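Local coordinates for bifunctional purine biosynthetic protein ADE5,7 (Cryptococcus neoformans var. grubii serotype A, PDB 7LVO) that catalyses the second and fifth steps of de novo purine biosynthesis, the chain here being its N-terminal glycinamide ribonucleotide synthetase part, at residues I40-A45 against A51-L56; S96-A101 against K126-P131; I241-F246 against D296-T301; K262-G267 against G387-Y392. All blocks are in the same frame, centred on the assembly; numbering follows the deposited sequence.

Overall arrangement
Four apolar contacts illustrate how one kind of chemistry serves different places in a multidomain fold. Contacts 1 and 2 lie in the N-terminal domain and touch: Leu-41 and Leu-43 of strand 38-44 meet Ile-97 of helix 95-104, while Leu-42 of the same strand turns to helix 47-56. Contact 3, in the ATP-grasp region, again sets a helix on a sheet, but an antiparallel one. These three are buried and rest on aliphatic methyl groups. Contact 4 lies at the surface, across the chain's centre from contacts 2 and 3; there the corner at the end of a strand meets a loop, and a tyrosine ring, a cis-proline and a backbone carbonyl meet one isoleucine.

Contact 1: I40-A45 against A51-L56; sequences ILLLGA and ALAFKL
Leu-42 and Ile-40, two residues apart on strand 38-44, both turn toward helix 47-56 and meet it through their aliphatic side chains. Leu-42 does most of the work, because its two methyls go to different places. CD1 lies 3.8 Å from Ala-53 CB and just as near the backbone nitrogen of that residue, so the leucine reaches down to the helix backbone where alanine leaves room. Its CD2 meets Leu-56 CD1 at 3.9 Å, the two leucines extending toward each other tip to tip. That same Leu-56 methyl also receives Ile-40: CG2, held anti to the isoleucine's backbone N, comes within 4.1 Å, the side chains crossing at about a right angle. Leu-52 adds a looser touch through CB.

The axes of strand 40-44 and helix 51-56 run nearly antiparallel, at 167° and 10.3 Å at closest approach, within a beta-alpha-beta unit completed by strand 62-67. Leu-354 and Leu-358 of helix 354-362 pack on Leu-56 as well. Since all five touching residues are buried and none offers a polar side-chain group, the fit depends on complementary shape and on exclusion of water, with the directional bonds left to the helix backbone and the sheet.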
loop_
_atom_site.group_PDB
_atom_site.type_symbol
_atom_site.label_atom_id
_atom_site.label_comp_id
_atom_site.label_asym_id
_atom_site.label_seq_id
_atom_site.Cartn_x
_atom_site.Cartn_y
_atom_site.Cartn_z
ATOM N N ILE A 40 -19.631 -6.280 0.452
ATOM C CA ILE A 40 -18.390 -5.666 -0.002
ATOM C C ILE A 40 -17.473 -6.751 -0.545
ATOM O O ILE A 40 -17.345 -7.827 0.048
ATOM C CB ILE A 40 -17.694 -4.888 1.136
ATOM C CG1 ILE A 40 -18.557 -3.701 1.572
ATOM C CG2 ILE A 40 -16.318 -4.416 0.691
ATOM C CD1 ILE A 40 -18.074 -3.026 2.842
ATOM N N LEU A 41 -16.834 -6.467 -1.670
ATOM C CA LEU A 41 -15.934 -7.399 -2.337
ATOM C C LEU A 41 -14.516 -6.859 -2.250
ATOM O O LEU A 41 -14.222 -5.781 -2.791
ATOM C CB LEU A 41 -16.340 -7.594 -3.796
ATOM C CG LEU A 41 -15.405 -8.422 -4.670
ATOM C CD1 LEU A 41 -15.336 -9.866 -4.189
ATOM C CD2 LEU A 41 -15.861 -8.358 -6.121
ATOM N N LEU A 42 -13.645 -7.604 -1.565
ATOM C CA LEU A 42 -12.234 -7.261 -1.456
ATOM C C LEU A 42 -11.447 -8.073 -2.474
ATOM O O LEU A 42 -11.532 -9.307 -2.482
ATOM C CB LEU A 42 -11.712 -7.534 -0.046
ATOM C CG LEU A 42 -12.408 -6.820 1.100
ATOM C CD1 LEU A 42 -11.672 -7.082 2.408
ATOM C CD2 LEU A 42 -12.506 -5.323 0.847
ATOM N N LEU A 43 -10.687 -7.385 -3.325
ATOM C CA LEU A 43 -9.785 -8.030 -4.269
ATOM C C LEU A 43 -8.385 -8.068 -3.655
ATOM O O LEU A 43 -7.835 -7.025 -3.285
ATOM C CB LEU A 43 -9.759 -7.297 -5.601
ATOM C CG LEU A 43 -11.102 -6.988 -6.269
ATOM C CD1 LEU A 43 -10.852 -6.376 -7.646
ATOM C CD2 LEU A 43 -11.981 -8.208 -6.381
ATOM N N GLY A 44 -7.816 -9.264 -3.548
ATOM C CA GLY A 44 -6.476 -9.411 -3.007
ATOM C C GLY A 44 -6.360 -10.564 -2.033
ATOM O O GLY A 44 -7.354 -11.231 -1.731
ATOM N N ALA A 45 -5.145 -10.806 -1.524
ATOM C CA ALA A 45 -4.922 -11.922 -0.614
ATOM C C ALA A 45 -3.789 -11.638 0.363
ATOM O O ALA A 45 -3.159 -12.574 0.867
ATOM C CB ALA A 45 -4.609 -13.204 -1.395
ATOM N N ALA A 51 -6.638 -7.201 7.320
ATOM C CA ALA A 51 -6.815 -6.067 8.222
ATOM C C ALA A 51 -8.037 -5.236 7.833
ATOM O O ALA A 51 -8.782 -4.765 8.702
ATOM C CB ALA A 51 -5.552 -5.208 8.223
ATOM N N LEU A 52 -8.254 -5.029 6.532
ATOM C CA LEU A 52 -9.446 -4.298 6.100
ATOM C C LEU A 52 -10.715 -5.096 6.387
ATOM O O LEU A 52 -11.693 -4.558 6.923
ATOM C CB LEU A 52 -9.352 -3.955 4.613
ATOM C CG LEU A 52 -8.319 -2.907 4.242
ATOM C CD1 LEU A 52 -8.120 -2.849 2.727
ATOM C CD2 LEU A 52 -8.722 -1.527 4.771
ATOM N N ALA A 53 -10.721 -6.383 6.029
ATOM C CA ALA A 53 -11.853 -7.236 6.368
ATOM C C ALA A 53 -12.112 -7.224 7.865
ATOM O O ALA A 53 -13.271 -7.251 8.302
ATOM C CB ALA A 53 -11.607 -8.669 5.882
ATOM N N PHE A 54 -11.040 -7.181 8.662
ATOM C CA PHE A 54 -11.181 -7.142 10.109
ATOM C C PHE A 54 -12.040 -5.964 10.546
ATOM O O PHE A 54 -12.972 -6.124 11.340
ATOM C CB PHE A 54 -9.785 -7.085 10.745
ATOM C CG PHE A 54 -9.788 -6.769 12.214
ATOM C CD1 PHE A 54 -10.151 -7.732 13.146
ATOM C CD2 PHE A 54 -9.405 -5.515 12.662
ATOM C CE1 PHE A 54 -10.143 -7.444 14.503
ATOM C CE2 PHE A 54 -9.394 -5.221 14.020
ATOM C CZ PHE A 54 -9.764 -6.187 14.938
ATOM N N LYS A 55 -11.747 -4.774 10.029
ATOM C CA LYS A 55 -12.497 -3.584 10.427
ATOM C C LYS A 55 -13.883 -3.552 9.790
ATOM O O LYS A 55 -14.882 -3.295 10.471
ATOM C CB LYS A 55 -11.712 -2.326 10.055
ATOM C CG LYS A 55 -10.405 -2.153 10.813
ATOM C CD LYS A 55 -10.628 -2.050 12.328
ATOM C CE LYS A 55 -11.547 -0.890 12.694
ATOM N NZ LYS A 55 -11.645 -0.698 14.172
ATOM N N LEU A 56 -13.966 -3.833 8.485
ATOM C CA LEU A 56 -15.260 -3.792 7.808
ATOM C C LEU A 56 -16.263 -4.729 8.472
ATOM O O LEU A 56 -17.453 -4.400 8.585
ATOM C CB LEU A 56 -15.093 -4.143 6.332
ATOM C CG LEU A 56 -14.252 -3.173 5.505
ATOM C CD1 LEU A 56 -14.061 -3.716 4.098
ATOM C CD2 LEU A 56 -14.869 -1.784 5.468
#

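Contact 2: S96-A101 against K126-P131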
loop_
_atom_site.group_PDB
_atom_site.type_symbol
_atom_site.label_atom_id
_atom_site.label_comp_id
_atom_site.label_asym_id
_atom_site.label_seq_id
_atom_site.Cartn_x
_atom_site.Cartn_y
_atom_site.Cartn_z
ATOM N N SER A 96 -14.781 -12.156 -15.337
ATOM C CA SER A 96 -15.031 -13.187 -14.335
ATOM C C SER A 96 -15.567 -12.586 -13.041
ATOM O O SER A 96 -16.650 -12.953 -12.571
ATOM C CB SER A 96 -13.751 -13.977 -14.069
ATOM O OG SER A 96 -13.953 -14.928 -13.042
ATOM N N ILE A 97 -14.821 -11.653 -12.448
ATOM C CA ILE A 97 -15.228 -11.108 -11.155
ATOM C C ILE A 97 -16.316 -10.046 -11.316
ATOM O O ILE A 97 -17.144 -9.862 -10.412
ATOM C CB ILE A 97 -14.002 -10.544 -10.416
ATOM C CG1 ILE A 97 -14.374 -10.146 -8.986
ATOM C CG2 ILE A 97 -13.433 -9.345 -11.154
ATOM C CD1 ILE A 97 -14.883 -11.297 -8.134
ATOM N N VAL A 98 -16.331 -9.328 -12.439
ATOM C CA VAL A 98 -17.363 -8.315 -12.652
ATOM C C VAL A 98 -18.722 -8.975 -12.831
ATOM O O VAL A 98 -19.724 -8.524 -12.264
ATOM C CB VAL A 98 -17.002 -7.430 -13.855
ATOM C CG1 VAL A 98 -18.161 -6.499 -14.203
ATOM C CG2 VAL A 98 -15.743 -6.628 -13.557
ATOM N N GLU A 99 -18.778 -10.058 -13.614
ATOM C CA GLU A 99 -20.038 -10.776 -13.787
ATOM C C GLU A 99 -20.473 -11.440 -12.488
ATOM O O GLU A 99 -21.664 -11.453 -12.157
ATOM C CB GLU A 99 -19.897 -11.812 -14.901
ATOM C CG GLU A 99 -21.173 -12.572 -15.211
ATOM C CD GLU A 99 -21.010 -13.528 -16.376
ATOM O OE1 GLU A 99 -19.910 -13.560 -16.974
ATOM O OE2 GLU A 99 -21.980 -14.247 -16.696
ATOM N N TRP A 100 -19.521 -11.989 -11.731
ATOM C CA TRP A 100 -19.849 -12.554 -10.426
ATOM C C TRP A 100 -20.427 -11.483 -9.503
ATOM O O TRP A 100 -21.484 -11.675 -8.894
ATOM C CB TRP A 100 -18.601 -13.187 -9.805
ATOM C CG TRP A 100 -18.868 -13.938 -8.542
ATOM C CD1 TRP A 100 -19.104 -15.274 -8.423
ATOM C CD2 TRP A 100 -18.926 -13.404 -7.213
ATOM N NE1 TRP A 100 -19.306 -15.605 -7.109
ATOM C CE2 TRP A 100 -19.197 -14.478 -6.344
ATOM C CE3 TRP A 100 -18.764 -12.127 -6.675
ATOM C CZ2 TRP A 100 -19.321 -14.312 -4.967
ATOM C CZ3 TRP A 100 -18.887 -11.963 -5.308
ATOM C CH2 TRP A 100 -19.163 -13.047 -4.470
ATOM N N ALA A 101 -19.737 -10.347 -9.382
ATOM C CA ALA A 101 -20.215 -9.289 -8.501
ATOM C C ALA A 101 -21.614 -8.825 -8.899
ATOM O O ALA A 101 -22.465 -8.587 -8.036
ATOM C CB ALA A 101 -19.244 -8.112 -8.519
ATOM N N LYS A 126 -17.532 0.111 -13.092
ATOM C CA LYS A 126 -18.358 1.280 -13.387
ATOM C C LYS A 126 -19.384 0.969 -14.464
ATOM O O LYS A 126 -20.515 1.466 -14.416
ATOM C CB LYS A 126 -17.476 2.446 -13.817
ATOM C CG LYS A 126 -18.235 3.759 -14.041
ATOM C CD LYS A 126 -17.287 4.889 -14.403
ATOM C CE LYS A 126 -18.021 6.218 -14.530
ATOM N NZ LYS A 126 -19.013 6.211 -15.648
ATOM N N LYS A 127 -19.015 0.125 -15.433
ATOM C CA LYS A 127 -19.914 -0.216 -16.529
ATOM C C LYS A 127 -21.105 -1.046 -16.074
ATOM O O LYS A 127 -22.066 -1.185 -16.841
ATOM C CB LYS A 127 -19.148 -0.967 -17.621
ATOM C CG LYS A 127 -18.075 -0.140 -18.294
ATOM C CD LYS A 127 -17.219 -0.982 -19.230
ATOM C CE LYS A 127 -16.120 -0.149 -19.880
ATOM N NZ LYS A 127 -15.257 -0.967 -20.780
ATOM N N VAL A 128 -21.073 -1.589 -14.858
ATOM C CA VAL A 128 -22.192 -2.339 -14.302
ATOM C C VAL A 128 -22.794 -1.639 -13.091
ATOM O O VAL A 128 -23.619 -2.228 -12.385
ATOM C CB VAL A 128 -21.778 -3.777 -13.944
ATOM C CG1 VAL A 128 -21.478 -4.566 -15.210
ATOM C CG2 VAL A 128 -20.569 -3.771 -13.013
ATOM N N GLY A 129 -22.399 -0.398 -12.829
ATOM C CA GLY A 129 -22.983 0.358 -11.741
ATOM C C GLY A 129 -22.609 -0.102 -10.357
ATOM O O GLY A 129 -23.355 0.160 -9.410
ATOM N N ILE A 130 -21.477 -0.782 -10.209
ATOM C CA ILE A 130 -20.971 -1.202 -8.899
ATOM C C ILE A 130 -19.865 -0.229 -8.514
ATOM O O ILE A 130 -18.818 -0.192 -9.193
ATOM C CB ILE A 130 -20.462 -2.645 -8.934
ATOM C CG1 ILE A 130 -21.606 -3.604 -9.268
ATOM C CG2 ILE A 130 -19.814 -3.020 -7.597
ATOM C CD1 ILE A 130 -21.167 -5.044 -9.470
ATOM N N PRO A 131 -20.023 0.560 -7.448
ATOM C CA PRO A 131 -18.996 1.549 -7.108
ATOM C C PRO A 131 -17.718 0.896 -6.605
ATOM O O PRO A 131 -17.727 -0.206 -6.049
ATOM C CB PRO A 131 -19.657 2.393 -6.009
ATOM C CG PRO A 131 -20.661 1.477 -5.387
ATOM C CD PRO A 131 -21.168 0.595 -6.506
#
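Ile-130, Val-98 and Val-128 contribute most to this contact, in which the chain just beyond helix 121-126 lies against helix 95-104. Ile-130 reaches out with its longer branch: CG1 stands anti to the carbonyl carbon (chi1 -63°), and the chain ends in CD1, 3.7 Å from Ala-101 CB. Ile-130 CD1 also lies 3.8 Å from Ala-101 C, so the small residue lets the isoleucine settle close to the helix backbone.

One helical turn earlier, Val-98 meets Val-128. A single methyl of Val-98, CG1, faces both branches of its partner, 3.8 Å from Val-128 CG2 and 4.0 Å from Val-128 CG1. The two valines approach at a slant, one methyl set against a fork.

A Schellman motif brings Val-128 and Ile-130 to this helix. Gly-129, with its positive phi of 71°, ends helix 121-126; its N bonds to Lys-126 O at 3.1 Å, and Ile-130 N returns to Phe-125 O, so the helix ends and the chain turns, with both hydrophobic residues pointing to the neighbouring helix.

Phe-125 widens the interface by touching Val-98, Ala-101 and Ile-130. Helix 95-104 meanwhile leans through Ile-97 on strand 38-44 and through Trp-100 on strand 62-67, while Pro-131 bonds by its backbone to Val-109 of strand 108-111, tying the turn to the edge of the parallel sheet.

Contact 3: I241-F246 against D296-T301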
loop_
_atom_site.group_PDB
_atom_site.type_symbol
_atom_site.label_atom_id
_atom_site.label_comp_id
_atom_site.label_asym_id
_atom_site.label_seq_id
_atom_site.Cartn_x
_atom_site.Cartn_y
_atom_site.Cartn_z
ATOM N N ILE A 241 8.737 8.367 5.342
ATOM C CA ILE A 241 7.482 8.236 6.071
ATOM C C ILE A 241 6.369 7.960 5.068
ATOM O O ILE A 241 6.454 8.337 3.894
ATOM C CB ILE A 241 7.153 9.486 6.916
ATOM C CG1 ILE A 241 6.982 10.716 6.025
ATOM C CG2 ILE A 241 8.239 9.723 7.957
ATOM C CD1 ILE A 241 6.478 11.943 6.765
ATOM N N SER A 242 5.326 7.284 5.534
ATOM C CA SER A 242 4.144 6.997 4.734
ATOM C C SER A 242 2.979 7.826 5.261
ATOM O O SER A 242 2.705 7.822 6.467
ATOM C CB SER A 242 3.799 5.508 4.782
ATOM O OG SER A 242 4.845 4.714 4.236
ATOM N N VAL A 243 2.294 8.528 4.358
ATOM C CA VAL A 243 1.120 9.325 4.698
ATOM C C VAL A 243 -0.049 8.790 3.880
ATOM O O VAL A 243 -0.114 9.009 2.667
ATOM C CB VAL A 243 1.341 10.819 4.427
ATOM C CG1 VAL A 243 0.093 11.609 4.788
ATOM C CG2 VAL A 243 2.550 11.330 5.203
ATOM N N LEU A 244 -0.957 8.081 4.537
ATOM C CA LEU A 244 -2.172 7.575 3.919
ATOM C C LEU A 244 -3.325 8.530 4.202
ATOM O O LEU A 244 -3.497 8.989 5.335
ATOM C CB LEU A 244 -2.513 6.178 4.444
ATOM C CG LEU A 244 -1.586 5.052 3.989
ATOM C CD1 LEU A 244 -0.231 5.145 4.675
ATOM C CD2 LEU A 244 -2.250 3.702 4.255
ATOM N N ALA A 245 -4.122 8.809 3.172
ATOM C CA ALA A 245 -5.211 9.773 3.280
ATOM C C ALA A 245 -6.395 9.322 2.439
ATOM O O ALA A 245 -6.225 8.937 1.280
ATOM C CB ALA A 245 -4.749 11.167 2.831
ATOM N N PHE A 246 -7.588 9.376 3.027
ATOM C CA PHE A 246 -8.817 9.123 2.286
ATOM C C PHE A 246 -9.172 10.338 1.444
ATOM O O PHE A 246 -8.998 11.479 1.878
ATOM C CB PHE A 246 -9.967 8.805 3.242
ATOM C CG PHE A 246 -9.744 7.578 4.077
ATOM C CD1 PHE A 246 -10.102 6.330 3.610
ATOM C CD2 PHE A 246 -9.177 7.680 5.345
ATOM C CE1 PHE A 246 -9.896 5.196 4.385
ATOM C CE2 PHE A 246 -8.965 6.560 6.116
ATOM C CZ PHE A 246 -9.334 5.309 5.639
ATOM N N ASP A 296 1.534 21.186 1.183
ATOM C CA ASP A 296 2.411 21.302 0.029
ATOM C C ASP A 296 2.319 20.129 -0.934
ATOM O O ASP A 296 2.820 20.242 -2.061
ATOM C CB ASP A 296 3.867 21.451 0.490
ATOM C CG ASP A 296 4.065 22.629 1.427
ATOM O OD1 ASP A 296 3.089 23.380 1.651
ATOM O OD2 ASP A 296 5.189 22.798 1.940
ATOM N N VAL A 297 1.705 19.014 -0.530
ATOM C CA VAL A 297 1.655 17.828 -1.380
ATOM C C VAL A 297 0.227 17.310 -1.514
ATOM O O VAL A 297 -0.331 17.274 -2.615
ATOM C CB VAL A 297 2.581 16.723 -0.824
ATOM C CG1 VAL A 297 2.422 15.436 -1.614
ATOM C CG2 VAL A 297 4.031 17.193 -0.832
ATOM N N LEU A 298 -0.370 16.891 -0.398
ATOM C CA LEU A 298 -1.655 16.196 -0.462
ATOM C C LEU A 298 -2.733 17.072 -1.092
ATOM O O LEU A 298 -3.384 16.678 -2.063
ATOM C CB LEU A 298 -2.071 15.754 0.944
ATOM C CG LEU A 298 -1.504 14.414 1.419
ATOM C CD1 LEU A 298 0.008 14.389 1.323
ATOM C CD2 LEU A 298 -1.963 14.130 2.848
ATOM N N GLU A 299 -2.945 18.265 -0.546
ATOM C CA GLU A 299 -3.998 19.126 -1.088
ATOM C C GLU A 299 -3.660 19.606 -2.492
ATOM O O GLU A 299 -4.543 19.566 -3.369
ATOM C CB GLU A 299 -4.259 20.293 -0.128
ATOM C CG GLU A 299 -4.970 19.861 1.149
ATOM C CD GLU A 299 -5.094 20.970 2.176
ATOM O OE1 GLU A 299 -4.468 22.034 1.989
ATOM O OE2 GLU A 299 -5.813 20.768 3.175
ATOM N N PRO A 300 -2.443 20.070 -2.782
ATOM C CA PRO A 300 -2.107 20.365 -4.186
ATOM C C PRO A 300 -2.254 19.164 -5.102
ATOM O O PRO A 300 -2.568 19.330 -6.290
ATOM C CB PRO A 300 -0.648 20.841 -4.109
ATOM C CG PRO A 300 -0.509 21.382 -2.726
ATOM C CD PRO A 300 -1.392 20.519 -1.849
ATOM N N THR A 301 -2.033 17.951 -4.589
ATOM C CA THR A 301 -2.219 16.764 -5.415
ATOM C C THR A 301 -3.695 16.558 -5.748
ATOM O O THR A 301 -4.052 16.356 -6.914
ATOM C CB THR A 301 -1.651 15.531 -4.709
ATOM O OG1 THR A 301 -0.224 15.646 -4.594
ATOM C CG2 THR A 301 -1.987 14.269 -5.482
#
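A buried helix-on-sheet contact within the ATP-grasp region sets Leu-298 of helix 287-307 against Val-243 and Ala-245 of strand 240-248. It narrows to one methyl group: Leu-298 CD2 lies 3.8 Å from Val-243 CG1 and 4.1 Å from Ala-245 CB. The two strand residues are two apart in the sequence and therefore share a face, with Leu-244 between them turned to the other side. Val-243 places CG1 anti to its nitrogen, chi1 180°, and this is the branch that meets the leucine, the side chains slanting past one another; the smaller Ala-245 completes the seat beside it. Ile-252 of strand 252-254 touches both Leu-298 and Ala-245, closing the apolar cluster on the sheet's edge strand.

The helix is irregular here, with a pi-type turn at 296-298 and a kink at Pro-300, whose nitrogen has no hydrogen to give. Val-297 O nevertheless takes two bonds from Thr-301, at 2.7 Å from its N and at 2.6 Å from OG1. The hydroxyl stands above the carbonyl plane, 46° out of it, and also pairs with Tyr-332 OH of strand 326-333.

Val-243 lies about 10 Å, side chain to side chain, from Asn-333, a predicted magnesium ligand, and Ile-241 and Ser-242 fall in the predicted ATP-binding range. A helix packed on an antiparallel sheet, with the predicted ATP site close by, is consistent with the ATP-grasp fold.

Contact 4: K262-G267 against G387-Y392; sequences KRIGEG and GYPGSY
The short bond from Gly-390 N to Gly-387 O, 2.6 Å, closes the turn that presents Tyr-388 and Pro-389 to Ile-264. A cis peptide precedes Pro-389, and the backbone angles of the two central residues match a type VIa turn. The same geometry folds the proline back over the tyrosine: Pro-389 CB sits 4.3 Å above the ring plane, over its centre, a packing familiar from aromatic-cis-proline pairs.

Ile-264 comes to this unit from the corner after strand 259-263 and straddles the Tyr-388 to Pro-389 junction. Its CG1 is swung anti to the backbone N (chi1 -172°), which carries the longer branch across the carbonyl: CG1 lies 3.8 Å from Tyr-388 O and CD1 3.9 Å from the same oxygen. Ile-264 CD1 then reaches the edge of the Tyr-388 ring, near its plane, 4.2 Å from Tyr-388 CD2. Nearer the main chain, Ile-264 CB is 4.0 Å from Pro-389 CD, and CG2 leans on that same ring carbon. The isoleucine thus meets proline, carbonyl and aromatic edge at once, all by van der Waals contact.

At the corner, the backbone of Ile-264 pairs with Leu-271. Tyr-388 follows strand 377-384 of the same antiparallel sheet, and its OH bonds to Gly-274 N in the chain leading to strand 277-280, which runs between the other two; the contact therefore joins connections at one end of that sheet.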
loop_
_atom_site.group_PDB
_atom_site.type_symbol
_atom_site.label_atom_id
_atom_site.label_comp_id
_atom_site.label_asym_id
_atom_site.label_seq_id
_atom_site.Cartn_x
_atom_site.Cartn_y
_atom_site.Cartn_z
ATOM N N LYS A 262 11.640 -1.291 4.883
ATOM C CA LYS A 262 11.691 -1.941 3.579
ATOM C C LYS A 262 12.709 -3.075 3.558
ATOM O O LYS A 262 12.493 -4.096 2.897
ATOM C CB LYS A 262 12.023 -0.912 2.496
ATOM C CG LYS A 262 10.949 0.136 2.269
ATOM C CD LYS A 262 11.386 1.154 1.214
ATOM C CE LYS A 262 10.271 2.143 0.897
ATOM N NZ LYS A 262 10.681 3.140 -0.137
ATOM N N ARG A 263 13.819 -2.919 4.272
ATOM C CA ARG A 263 14.921 -3.869 4.170
ATOM C C ARG A 263 14.702 -5.077 5.076
ATOM O O ARG A 263 14.041 -4.996 6.116
ATOM C CB ARG A 263 16.243 -3.182 4.517
ATOM C CG ARG A 263 16.698 -2.172 3.471
ATOM C CD ARG A 263 17.812 -1.279 3.996
ATOM N NE ARG A 263 18.317 -0.376 2.968
ATOM C CZ ARG A 263 19.322 -0.659 2.148
ATOM N NH1 ARG A 263 19.956 -1.820 2.206
ATOM N NH2 ARG A 263 19.702 0.244 1.249
ATOM N N ILE A 264 15.285 -6.209 4.670
ATOM C CA ILE A 264 15.052 -7.463 5.378
ATOM C C ILE A 264 15.939 -7.572 6.610
ATOM O O ILE A 264 15.525 -8.123 7.634
ATOM C CB ILE A 264 15.267 -8.645 4.416
ATOM C CG1 ILE A 264 14.842 -9.963 5.066
ATOM C CG2 ILE A 264 16.733 -8.738 3.992
ATOM C CD1 ILE A 264 13.350 -10.087 5.294
ATOM N N GLY A 265 17.166 -7.060 6.536
ATOM C CA GLY A 265 18.109 -7.232 7.630
ATOM C C GLY A 265 17.923 -6.188 8.721
ATOM O O GLY A 265 17.621 -5.022 8.457
ATOM N N GLU A 266 18.109 -6.625 9.963
ATOM C CA GLU A 266 18.040 -5.716 11.098
ATOM C C GLU A 266 19.049 -4.580 10.927
ATOM O O GLU A 266 20.060 -4.702 10.226
ATOM C CB GLU A 266 18.307 -6.463 12.401
ATOM C CG GLU A 266 17.263 -7.518 12.739
ATOM C CD GLU A 266 17.539 -8.215 14.058
ATOM O OE1 GLU A 266 18.649 -8.037 14.606
ATOM O OE2 GLU A 266 16.643 -8.941 14.550
ATOM N N GLY A 267 18.756 -3.457 11.582
ATOM C CA GLY A 267 19.558 -2.269 11.408
ATOM C C GLY A 267 19.378 -1.575 10.081
ATOM O O GLY A 267 20.196 -0.723 9.728
ATOM N N GLY A 387 14.341 -17.378 3.090
ATOM C CA GLY A 387 14.891 -16.987 1.807
ATOM C C GLY A 387 14.380 -15.654 1.300
ATOM O O GLY A 387 15.103 -14.960 0.573
ATOM N N TYR A 388 13.150 -15.291 1.652
ATOM C CA TYR A 388 12.591 -14.010 1.237
ATOM C C TYR A 388 13.549 -12.879 1.612
ATOM O O TYR A 388 14.136 -12.903 2.700
ATOM C CB TYR A 388 11.226 -13.809 1.905
ATOM C CG TYR A 388 10.531 -12.514 1.563
ATOM C CD1 TYR A 388 9.747 -12.405 0.424
ATOM C CD2 TYR A 388 10.651 -11.403 2.384
ATOM C CE1 TYR A 388 9.111 -11.219 0.106
ATOM C CE2 TYR A 388 10.013 -10.219 2.077
ATOM C CZ TYR A 388 9.249 -10.129 0.937
ATOM O OH TYR A 388 8.609 -8.943 0.632
ATOM N N PRO A 389 13.732 -11.866 0.747
ATOM C CA PRO A 389 13.081 -11.623 -0.548
ATOM C C PRO A 389 13.575 -12.505 -1.691
ATOM O O PRO A 389 13.161 -12.302 -2.833
ATOM C CB PRO A 389 13.426 -10.150 -0.836
ATOM C CG PRO A 389 14.740 -9.952 -0.165
ATOM C CD PRO A 389 14.695 -10.800 1.087
ATOM N N GLY A 390 14.439 -13.465 -1.388
ATOM C CA GLY A 390 14.902 -14.412 -2.378
ATOM C C GLY A 390 13.905 -15.534 -2.583
ATOM O O GLY A 390 12.721 -15.420 -2.257
ATOM N N SER A 391 14.398 -16.638 -3.137
ATOM C CA SER A 391 13.565 -17.820 -3.307
ATOM C C SER A 391 13.246 -18.433 -1.949
ATOM O O SER A 391 14.100 -18.501 -1.061
ATOM C CB SER A 391 14.269 -18.841 -4.198
ATOM O OG SER A 391 15.536 -19.194 -3.671
ATOM N N TYR A 392 12.009 -18.886 -1.789
ATOM C CA TYR A 392 11.527 -19.444 -0.535
ATOM C C TYR A 392 10.621 -20.632 -0.815
ATOM O O TYR A 392 9.974 -20.688 -1.869
ATOM C CB TYR A 392 10.754 -18.392 0.277
ATOM C CG TYR A 392 9.557 -17.822 -0.456
ATOM C CD1 TYR A 392 8.316 -18.448 -0.393
ATOM C CD2 TYR A 392 9.668 -16.664 -1.219
ATOM C CE1 TYR A 392 7.223 -17.940 -1.065
ATOM C CE2 TYR A 392 8.579 -16.146 -1.894
ATOM C CZ TYR A 392 7.359 -16.787 -1.813
ATOM O OH TYR A 392 6.267 -16.277 -2.482
#